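Anti-sigma-I factor RsgI3 (Clostridium thermocellum, PDB 6QE7) probably acts as the anti-sigma factor of SigI3, releasing it when polysaccharide binds the extracellular sensing region, whose pectin-binding PA14 dyad forms this chain. Local coordinates at residues 8-13 and 19-24; 30-35 and 44-49; 64-67 and 71-74. All blocks are in the same frame, centred on the assembly; numbering follows the deposited sequence.

Interaction 1: residues 8-13 and 19-24; sequences GEYYNN and FQFVRI. With CA (calcium ion), chain E.
Strands 8-11 and 19-24 make up an antiparallel beta hairpin of the first PA14 domain, with Tyr10 and Phe21 as a hydrogen-bonded pair beside a classic bulge. At the bulge Tyr10 O takes two backbone donors, Gln20 N at 2.9 Å and Phe21 N in a weak bond at 3.4 Å, and the pairing slips by one residue, bringing Tyr11 opposite Phe19.

On one face of the sheet the Tyr10 and Phe21 rings lie nearly parallel (18°) but slid apart, touching at Tyr10 CD1 and Phe21 CE1, 3.3 Å. Phe21 has CG between its backbone N and carbonyl carbon (chi1 68°), which swings its ring across the hairpin until Tyr10 CB sits over its face in a CH-pi contact. Further out, the extended Arg23 side chain crosses the phenol, and its NH2 donates to Tyr10 OH at 3.0 Å. Asp25 ties the pair together, hydrogen-bonded to Tyr10 OH through OD2 and salt-bridged to Arg23 NE through OD1.

The other face carries Tyr11 and Phe19, the edge of Phe19 turned to the face of Tyr11, planes 68° apart, with Tyr11 CE2 3.6 Å from Phe19 CB. Tyr11 OH donates to Glu9 OE1 at 2.8 Å, an oxygen also salt-bridged to Arg49.

Past the strand, Asn12 O binds a calcium ion at 2.3 Å. The Asn12 side chain holds two waters: OD1 accepts from a calcium ligand and from Gly42 N, while ND2 donates to Ser40 O and to a water that reaches Gln20 OE1. Backbone bonds thus set the register, while Arg23 and Asp25 together grip Tyr10 OH and fix where its ring lies.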
loop_
_atom_site.group_PDB
_atom_site.type_symbol
_atom_site.label_atom_id
_atom_site.label_comp_id
_atom_site.label_asym_id
_atom_site.label_seq_id
_atom_site.Cartn_x
_atom_site.Cartn_y
_atom_site.Cartn_z
ATOM N N GLY A 8 -8.364 15.057 -3.132
ATOM C CA GLY A 8 -8.035 13.776 -3.770
ATOM C C GLY A 8 -6.614 13.365 -3.479
ATOM O O GLY A 8 -5.656 14.165 -3.701
ATOM N N GLU A 9 -6.480 12.202 -2.869
ATOM C CA GLU A 9 -5.170 11.576 -2.617
ATOM C C GLU A 9 -5.043 10.501 -3.699
ATOM O O GLU A 9 -5.889 9.537 -3.694
ATOM C CB GLU A 9 -5.052 10.962 -1.204
ATOM C CG GLU A 9 -5.297 11.840 0.030
ATOM C CD GLU A 9 -5.889 11.082 1.232
ATOM O OE1 GLU A 9 -5.653 9.843 1.384
ATOM O OE2 GLU A 9 -6.625 11.696 1.994
ATOM N N TYR A 10 -3.953 10.558 -4.451
ATOM C CA TYR A 10 -3.661 9.713 -5.615
ATOM C C TYR A 10 -2.458 8.854 -5.332
ATOM O O TYR A 10 -1.361 9.330 -5.030
ATOM C CB TYR A 10 -3.432 10.602 -6.833
ATOM C CG TYR A 10 -4.694 11.244 -7.321
ATOM C CD1 TYR A 10 -5.194 12.389 -6.723
ATOM C CD2 TYR A 10 -5.438 10.711 -8.357
ATOM C CE1 TYR A 10 -6.373 12.980 -7.174
ATOM C CE2 TYR A 10 -6.588 11.319 -8.846
ATOM C CZ TYR A 10 -7.071 12.468 -8.249
ATOM O OH TYR A 10 -8.238 13.037 -8.689
ATOM N N TYR A 11 -2.666 7.551 -5.411
ATOM C CA TYR A 11 -1.639 6.556 -5.035
ATOM C C TYR A 11 -1.359 5.718 -6.293
ATOM O O TYR A 11 -2.331 5.359 -6.943
ATOM C CB TYR A 11 -2.231 5.708 -3.907
ATOM C CG TYR A 11 -2.530 6.429 -2.619
ATOM C CD1 TYR A 11 -3.729 7.121 -2.462
ATOM C CD2 TYR A 11 -1.675 6.318 -1.525
ATOM C CE1 TYR A 11 -4.031 7.758 -1.286
ATOM C CE2 TYR A 11 -1.962 6.943 -0.333
ATOM C CZ TYR A 11 -3.138 7.649 -0.230
ATOM O OH TYR A 11 -3.372 8.313 0.904
ATOM N N ASN A 12 -0.134 5.214 -6.453
ATOM C CA ASN A 12 0.299 4.388 -7.613
ATOM C C ASN A 12 0.119 2.890 -7.383
ATOM O O ASN A 12 0.435 2.115 -8.323
ATOM C CB ASN A 12 1.777 4.652 -7.965
ATOM C CG ASN A 12 1.875 5.630 -9.106
ATOM O OD1 ASN A 12 1.180 5.433 -10.091
ATOM N ND2 ASN A 12 2.668 6.694 -8.982
ATOM N N ASN A 13 -0.347 2.487 -6.205
ATOM C CA ASN A 13 -0.872 1.123 -5.916
ATOM C C ASN A 13 -2.404 1.232 -5.713
ATOM O O ASN A 13 -2.919 2.369 -5.480
ATOM C CB ASN A 13 -0.153 0.543 -4.691
ATOM C CG ASN A 13 1.165 -0.138 -5.024
ATOM O OD1 ASN A 13 1.437 -0.458 -6.181
ATOM N ND2 ASN A 13 1.934 -0.497 -4.002
ATOM N N PHE A 19 1.928 6.590 -2.297
ATOM C CA PHE A 19 1.281 7.911 -2.363
ATOM C C PHE A 19 2.081 8.770 -3.359
ATOM O O PHE A 19 3.310 8.730 -3.298
ATOM C CB PHE A 19 1.199 8.530 -0.966
ATOM C CG PHE A 19 0.857 9.990 -1.062
ATOM C CD1 PHE A 19 -0.418 10.401 -1.457
ATOM C CD2 PHE A 19 1.838 10.954 -0.890
ATOM C CE1 PHE A 19 -0.718 11.741 -1.615
ATOM C CE2 PHE A 19 1.509 12.306 -1.023
ATOM C CZ PHE A 19 0.246 12.682 -1.418
ATOM N N GLN A 20 1.413 9.402 -4.316
ATOM C CA GLN A 20 2.071 10.325 -5.279
ATOM C C GLN A 20 1.742 11.800 -5.030
ATOM O O GLN A 20 2.650 12.602 -4.881
ATOM C CB GLN A 20 1.709 9.952 -6.714
ATOM C CG GLN A 20 2.595 10.613 -7.778
ATOM C CD GLN A 20 4.076 10.366 -7.570
ATOM O OE1 GLN A 20 4.489 9.332 -7.096
ATOM N NE2 GLN A 20 4.873 11.363 -7.838
ATOM N N PHE A 21 0.502 12.218 -5.054
ATOM C CA PHE A 21 0.219 13.663 -4.923
ATOM C C PHE A 21 -1.197 13.789 -4.346
ATOM O O PHE A 21 -1.974 12.812 -4.391
ATOM C CB PHE A 21 0.435 14.399 -6.242
ATOM C CG PHE A 21 -0.594 14.026 -7.304
ATOM C CD1 PHE A 21 -1.885 14.531 -7.274
ATOM C CD2 PHE A 21 -0.315 13.079 -8.259
ATOM C CE1 PHE A 21 -2.841 14.143 -8.205
ATOM C CE2 PHE A 21 -1.266 12.677 -9.184
ATOM C CZ PHE A 21 -2.539 13.185 -9.142
ATOM N N VAL A 22 -1.452 14.921 -3.712
ATOM C CA VAL A 22 -2.824 15.347 -3.343
ATOM C C VAL A 22 -3.243 16.505 -4.266
ATOM O O VAL A 22 -2.384 17.305 -4.660
ATOM C CB VAL A 22 -2.852 15.717 -1.854
ATOM C CG1 VAL A 22 -1.999 16.946 -1.559
ATOM C CG2 VAL A 22 -4.244 15.909 -1.336
ATOM N N ARG A 23 -4.523 16.627 -4.601
ATOM C CA ARG A 23 -5.009 17.852 -5.300
ATOM C C ARG A 23 -6.467 18.015 -4.934
ATOM O O ARG A 23 -7.109 17.029 -4.471
ATOM C CB ARG A 23 -4.852 17.745 -6.826
ATOM C CG ARG A 23 -5.839 16.832 -7.517
ATOM C CD ARG A 23 -5.532 16.587 -8.981
ATOM N NE ARG A 23 -6.431 15.656 -9.577
ATOM C CZ ARG A 23 -6.297 15.107 -10.787
ATOM N NH1 ARG A 23 -5.210 15.373 -11.509
ATOM N NH2 ARG A 23 -7.196 14.223 -11.218
ATOM N N ILE A 24 -6.974 19.221 -5.054
ATOM C CA ILE A 24 -8.417 19.444 -4.831
ATOM C C ILE A 24 -9.082 19.308 -6.185
ATOM O O ILE A 24 -8.653 20.002 -7.085
ATOM C CB ILE A 24 -8.651 20.778 -4.120
ATOM C CG1 ILE A 24 -8.066 20.665 -2.714
ATOM C CG2 ILE A 24 -10.125 21.158 -4.118
ATOM C CD1 ILE A 24 -7.846 22.005 -2.038
HETATM CA CA CA E . 0.084 1.007 -10.271
HETATM O O HOH W 1 3.859 6.870 -6.122
HETATM O O HOH W 2 -0.320 3.295 -11.054
HETATM O O HOH W 3 1.523 -0.449 -8.963
HETATM O O HOH W 4 2.417 1.783 -10.511
HETATM O O HOH W 5 0.794 0.362 -12.522
#

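Interaction 2: residues 30-35 and 44-49; sequences FDWGEG and DTYSVR. With CA (calcium ion), chain E.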
loop_
_atom_site.group_PDB
_atom_site.type_symbol
_atom_site.label_atom_id
_atom_site.label_comp_id
_atom_site.label_asym_id
_atom_site.label_seq_id
_atom_site.Cartn_x
_atom_site.Cartn_y
_atom_site.Cartn_z
ATOM N N PHE A 30 -14.850 11.742 -13.474
ATOM C CA PHE A 30 -13.614 11.381 -14.168
ATOM C C PHE A 30 -13.887 10.237 -15.106
ATOM O O PHE A 30 -14.394 9.224 -14.697
ATOM C CB PHE A 30 -12.530 11.052 -13.139
ATOM C CG PHE A 30 -12.015 12.234 -12.386
ATOM C CD1 PHE A 30 -11.181 13.150 -13.000
ATOM C CD2 PHE A 30 -12.333 12.430 -11.063
ATOM C CE1 PHE A 30 -10.704 14.259 -12.316
ATOM C CE2 PHE A 30 -11.851 13.538 -10.372
ATOM C CZ PHE A 30 -10.979 14.408 -10.975
ATOM N N ASP A 31 -13.420 10.360 -16.327
ATOM C CA ASP A 31 -13.301 9.185 -17.196
ATOM C C ASP A 31 -11.903 9.183 -17.757
ATOM O O ASP A 31 -11.633 10.010 -18.535
ATOM C CB ASP A 31 -14.370 9.140 -18.284
ATOM C CG ASP A 31 -14.231 7.910 -19.177
ATOM O OD1 ASP A 31 -13.268 7.109 -19.001
ATOM O OD2 ASP A 31 -15.050 7.780 -20.099
ATOM N N TRP A 32 -11.074 8.230 -17.347
ATOM C CA TRP A 32 -9.631 8.206 -17.684
ATOM C C TRP A 32 -9.399 7.234 -18.824
ATOM O O TRP A 32 -8.225 6.981 -19.154
ATOM C CB TRP A 32 -8.811 7.862 -16.439
ATOM C CG TRP A 32 -8.924 8.903 -15.386
ATOM C CD1 TRP A 32 -8.602 10.228 -15.519
ATOM C CD2 TRP A 32 -9.389 8.728 -14.046
ATOM N NE1 TRP A 32 -8.734 10.862 -14.329
ATOM C CE2 TRP A 32 -9.258 9.981 -13.417
ATOM C CE3 TRP A 32 -9.849 7.624 -13.311
ATOM C CZ2 TRP A 32 -9.600 10.175 -12.085
ATOM C CZ3 TRP A 32 -10.159 7.818 -11.985
ATOM C CH2 TRP A 32 -10.084 9.081 -11.401
ATOM N N GLY A 33 -10.475 6.789 -19.468
ATOM C CA GLY A 33 -10.388 5.769 -20.519
ATOM C C GLY A 33 -9.564 4.591 -20.039
ATOM O O GLY A 33 -9.947 4.039 -19.022
ATOM N N GLU A 34 -8.468 4.257 -20.719
ATOM C CA GLU A 34 -7.536 3.181 -20.322
ATOM C C GLU A 34 -6.250 3.801 -19.751
ATOM O O GLU A 34 -5.203 3.092 -19.626
ATOM C CB GLU A 34 -7.310 2.216 -21.497
ATOM C CG GLU A 34 -8.555 1.468 -21.827
ATOM C CD GLU A 34 -8.424 0.497 -22.973
ATOM O OE1 GLU A 34 -8.078 0.979 -24.100
ATOM O OE2 GLU A 34 -8.643 -0.719 -22.722
ATOM N N GLY A 35 -6.332 5.037 -19.301
ATOM C CA GLY A 35 -5.176 5.822 -18.869
ATOM C C GLY A 35 -5.231 6.019 -17.367
ATOM O O GLY A 35 -5.838 5.189 -16.683
ATOM N N ASP A 44 -2.593 1.363 -14.700
ATOM C CA ASP A 44 -3.092 0.212 -13.923
ATOM C C ASP A 44 -2.726 0.328 -12.424
ATOM O O ASP A 44 -1.804 1.083 -12.041
ATOM C CB ASP A 44 -2.669 -1.136 -14.531
ATOM C CG ASP A 44 -3.248 -1.458 -15.898
ATOM O OD1 ASP A 44 -4.247 -0.845 -16.219
ATOM O OD2 ASP A 44 -2.668 -2.344 -16.653
ATOM N N THR A 45 -3.496 -0.432 -11.617
ATOM C CA THR A 45 -3.356 -0.603 -10.151
ATOM C C THR A 45 -3.100 0.754 -9.498
ATOM O O THR A 45 -2.001 0.966 -9.004
ATOM C CB THR A 45 -2.217 -1.590 -9.850
ATOM O OG1 THR A 45 -1.084 -1.069 -10.525
ATOM C CG2 THR A 45 -2.454 -2.994 -10.342
ATOM N N TYR A 46 -4.106 1.634 -9.452
ATOM C CA TYR A 46 -3.990 2.899 -8.751
ATOM C C TYR A 46 -5.246 3.076 -7.911
ATOM O O TYR A 46 -6.221 2.285 -8.106
ATOM C CB TYR A 46 -3.656 4.074 -9.680
ATOM C CG TYR A 46 -4.564 4.326 -10.857
ATOM C CD1 TYR A 46 -5.680 5.111 -10.725
ATOM C CD2 TYR A 46 -4.230 3.906 -12.152
ATOM C CE1 TYR A 46 -6.502 5.418 -11.805
ATOM C CE2 TYR A 46 -4.966 4.311 -13.257
ATOM C CZ TYR A 46 -6.144 5.014 -13.080
ATOM O OH TYR A 46 -6.944 5.379 -14.142
ATOM N N SER A 47 -5.147 4.010 -6.961
ATOM C CA SER A 47 -6.233 4.304 -6.008
ATOM C C SER A 47 -6.231 5.779 -5.658
ATOM O O SER A 47 -5.183 6.417 -5.747
ATOM C CB SER A 47 -6.221 3.409 -4.784
ATOM O OG SER A 47 -4.983 3.435 -4.065
ATOM N N VAL A 48 -7.433 6.232 -5.283
ATOM C CA VAL A 48 -7.780 7.630 -5.025
ATOM C C VAL A 48 -8.693 7.587 -3.818
ATOM O O VAL A 48 -9.664 6.822 -3.823
ATOM C CB VAL A 48 -8.462 8.328 -6.242
ATOM C CG1 VAL A 48 -8.507 9.792 -5.979
ATOM C CG2 VAL A 48 -7.748 8.083 -7.577
ATOM N N ARG A 49 -8.402 8.488 -2.901
ATOM C CA ARG A 49 -9.257 8.799 -1.768
ATOM C C ARG A 49 -9.638 10.276 -1.806
ATOM O O ARG A 49 -8.768 11.100 -1.685
ATOM C CB ARG A 49 -8.546 8.550 -0.443
ATOM C CG ARG A 49 -9.561 8.576 0.700
ATOM C CD ARG A 49 -8.865 8.406 1.995
ATOM N NE ARG A 49 -8.579 7.016 2.168
ATOM C CZ ARG A 49 -7.381 6.470 2.399
ATOM N NH1 ARG A 49 -6.290 7.201 2.375
ATOM N NH2 ARG A 49 -7.305 5.168 2.658
HETATM CA CA CA E . 0.084 1.007 -10.271
HETATM O O HOH W 6 -4.980 2.486 -16.182
HETATM O O HOH W 4 2.417 1.783 -10.511
HETATM O O HOH W 2 -0.320 3.295 -11.054
HETATM O O HOH W 5 0.794 0.362 -12.522
HETATM O O HOH W 3 1.523 -0.449 -8.963
#
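Trp32 and Gly35, the two ends of a type II' beta turn, both approach the hydroxyl of Tyr46; the turn follows strand 29-31 of the first PA14 domain, and Tyr46 opens strand 46-51 just after two calcium ligands. Phe30 comes first, laying its CB over one face of the Trp32 indole. Asp31 then makes an Asx turn, its OD1 accepting from Gly33 N at 2.8 Å from above the carboxylate plane. Trp32 follows, with CE3 3.8 Å from Tyr46 OH, its ring and the tyrosine lying aslant. Gly33 takes the positive phi (49°) of the turn, which Gly35 N closes onto Trp32 O at 2.7 Å.

Tyr46 OH donates to Gly35 O at 2.8 Å, arriving well bent from the C=O direction (131°). A water donates to Gly35 O at 2.9 Å and accepts from Asp44 N, tying the turn to the loop before the tyrosine. That loop supplies the calcium ion with Asp44 O and both Thr45 oxygens; Asn12 O and four waters complete the shell. With chi1 at 55°, Thr45 OG1 lies between its backbone N and carbonyl carbon, where it joins Thr45 O in gripping one ion, Thr45 OG1 binding the calcium at 2.4 Å.

Interaction 3: residues 64-67 and 71-74; sequences FYTV and GVRL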
loop_
_atom_site.group_PDB
_atom_site.type_symbol
_atom_site.label_atom_id
_atom_site.label_comp_id
_atom_site.label_asym_id
_atom_site.label_seq_id
_atom_site.Cartn_x
_atom_site.Cartn_y
_atom_site.Cartn_z
ATOM N N PHE A 64 -27.219 8.895 -2.875
ATOM C CA PHE A 64 -25.853 8.983 -3.463
ATOM C C PHE A 64 -25.666 7.832 -4.443
ATOM O O PHE A 64 -26.156 6.648 -4.254
ATOM C CB PHE A 64 -24.771 8.933 -2.394
ATOM C CG PHE A 64 -24.800 10.173 -1.599
ATOM C CD1 PHE A 64 -25.779 10.358 -0.640
ATOM C CD2 PHE A 64 -23.963 11.212 -1.896
ATOM C CE1 PHE A 64 -25.824 11.528 0.091
ATOM C CE2 PHE A 64 -23.992 12.366 -1.139
ATOM C CZ PHE A 64 -24.931 12.528 -0.160
ATOM N N TYR A 65 -25.061 8.185 -5.568
ATOM C CA TYR A 65 -24.689 7.215 -6.627
ATOM C C TYR A 65 -23.193 7.374 -6.935
ATOM O O TYR A 65 -22.691 8.503 -7.018
ATOM C CB TYR A 65 -25.416 7.437 -7.949
ATOM C CG TYR A 65 -26.874 7.813 -7.872
ATOM C CD1 TYR A 65 -27.296 9.052 -7.380
ATOM C CD2 TYR A 65 -27.837 6.915 -8.304
ATOM C CE1 TYR A 65 -28.649 9.382 -7.370
ATOM C CE2 TYR A 65 -29.187 7.231 -8.275
ATOM C CZ TYR A 65 -29.593 8.467 -7.803
ATOM O OH TYR A 65 -30.949 8.713 -7.755
ATOM N N THR A 66 -22.551 6.233 -7.170
ATOM C CA THR A 66 -21.170 6.102 -7.668
ATOM C C THR A 66 -21.286 5.349 -8.980
ATOM O O THR A 66 -22.077 4.440 -9.084
ATOM C CB THR A 66 -20.269 5.405 -6.645
ATOM O OG1 THR A 66 -20.728 4.062 -6.439
ATOM C CG2 THR A 66 -20.215 6.121 -5.317
ATOM N N VAL A 67 -20.581 5.811 -9.993
ATOM C CA VAL A 67 -20.384 4.991 -11.207
ATOM C C VAL A 67 -18.866 4.883 -11.344
ATOM O O VAL A 67 -18.233 5.926 -11.559
ATOM C CB VAL A 67 -21.027 5.645 -12.458
ATOM C CG1 VAL A 67 -20.936 4.718 -13.648
ATOM C CG2 VAL A 67 -22.470 6.006 -12.205
ATOM N N GLY A 71 -13.480 -0.447 -8.240
ATOM C CA GLY A 71 -14.327 -0.575 -7.046
ATOM C C GLY A 71 -14.427 0.722 -6.292
ATOM O O GLY A 71 -13.760 1.734 -6.616
ATOM N N VAL A 72 -15.318 0.723 -5.326
ATOM C CA VAL A 72 -15.598 1.981 -4.590
ATOM C C VAL A 72 -16.012 1.653 -3.173
ATOM O O VAL A 72 -16.709 0.688 -2.966
ATOM C CB VAL A 72 -16.660 2.771 -5.358
ATOM C CG1 VAL A 72 -17.913 1.927 -5.519
ATOM C CG2 VAL A 72 -16.980 4.161 -4.736
ATOM N N ARG A 73 -15.817 2.592 -2.293
ATOM C CA ARG A 73 -16.528 2.633 -1.018
ATOM C C ARG A 73 -16.934 4.074 -0.745
ATOM O O ARG A 73 -16.079 4.977 -0.954
ATOM C CB ARG A 73 -15.606 2.125 0.103
ATOM C CG ARG A 73 -15.256 0.648 0.060
ATOM C CD ARG A 73 -14.644 0.262 1.415
ATOM N NE ARG A 73 -14.724 -1.188 1.477
ATOM C CZ ARG A 73 -13.726 -2.012 1.244
ATOM N NH1 ARG A 73 -12.465 -1.585 1.012
ATOM N NH2 ARG A 73 -14.018 -3.285 1.376
ATOM N N LEU A 74 -18.185 4.294 -0.331
ATOM C CA LEU A 74 -18.654 5.670 -0.017
ATOM C C LEU A 74 -19.161 5.731 1.391
ATOM O O LEU A 74 -20.111 4.976 1.691
ATOM C CB LEU A 74 -19.794 6.093 -0.963
ATOM C CG LEU A 74 -20.269 7.540 -0.812
ATOM C CD1 LEU A 74 -19.133 8.508 -0.992
ATOM C CD2 LEU A 74 -21.387 7.856 -1.808
#
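Phe64 and Thr66 face Val72 and Leu74 across the interior of the first PA14 domain's beta sandwich. Strands 64-67 and 72-74 run nearly antiparallel (164°) but belong to different sheets, their axes 8.8 Å apart, so this is a meeting of side chains from facing layers rather than a strand pairing.

The apolar contacts centre on Leu74. Its CG lies anti to the backbone N (chi1 -175°), and the CD2 methyl reaches the opposite layer, 3.6 Å from Phe64 CB. Leu74 CD2 stands 4.1 Å from Phe64 CG, meeting the root of the side chain more than the ring, and the two side chains cross at about a right angle. Leu74 also slides past Thr66, running the opposite way, with Leu74 CD2 4.1 Å from Thr66 CG2.

Thr66 and Val72 reach toward each other tip to tip, both branches of each taking part. The methyl branches meet at 3.8 Å between Thr66 CG2 and Val72 CG2. Thr66 OG1, set between its backbone N and carbonyl carbon (chi1 64°), turns its oxygen to the valine as well, 3.7 Å from Val72 CG1.

Backbone bonding stays within each sheet: Phe64 and Thr66 pair with Glu95 and His93 of strand 91-99, and Val72 pairs with Lys84. Leu122, Met109 and Ile82 close round the same cluster. The alternate residues turn outward, where Tyr65 OH is hydrogen-bonded to Ser125 OG and Arg73 forms a salt bridge with Asp83 and a cation-pi contact with Trp85.

All four meeting residues are buried, and what joins the layers here is van der Waals contact, chiefly between methyl and methylene groups, with a single hydroxyl among them; the hold is hydrophobic and depends on shape rather than on polar direction.

Interactions 1 and 2 adjoin: strands 6-11 and 46-51 are neighbours in one sheet, Tyr11 N pairs with Ser47 O, Asn13 O with Ser47 OG, and both contacts supply ligands to the same calcium ion and share its four waters. Both are only partly buried, and polar groups, waters and metal do much of the joining. Interaction 3 lies wholly in the core, about 18 Å from interaction 1 and 14 Å from interaction 2 between centres, and is almost entirely apolar. Interaction 1 joins strands within a sheet, whereas interactions 2 and 3 both bridge the two sheets, interaction 2 at the calcium end by a polar bond, interaction 3 inside by apolar side chains.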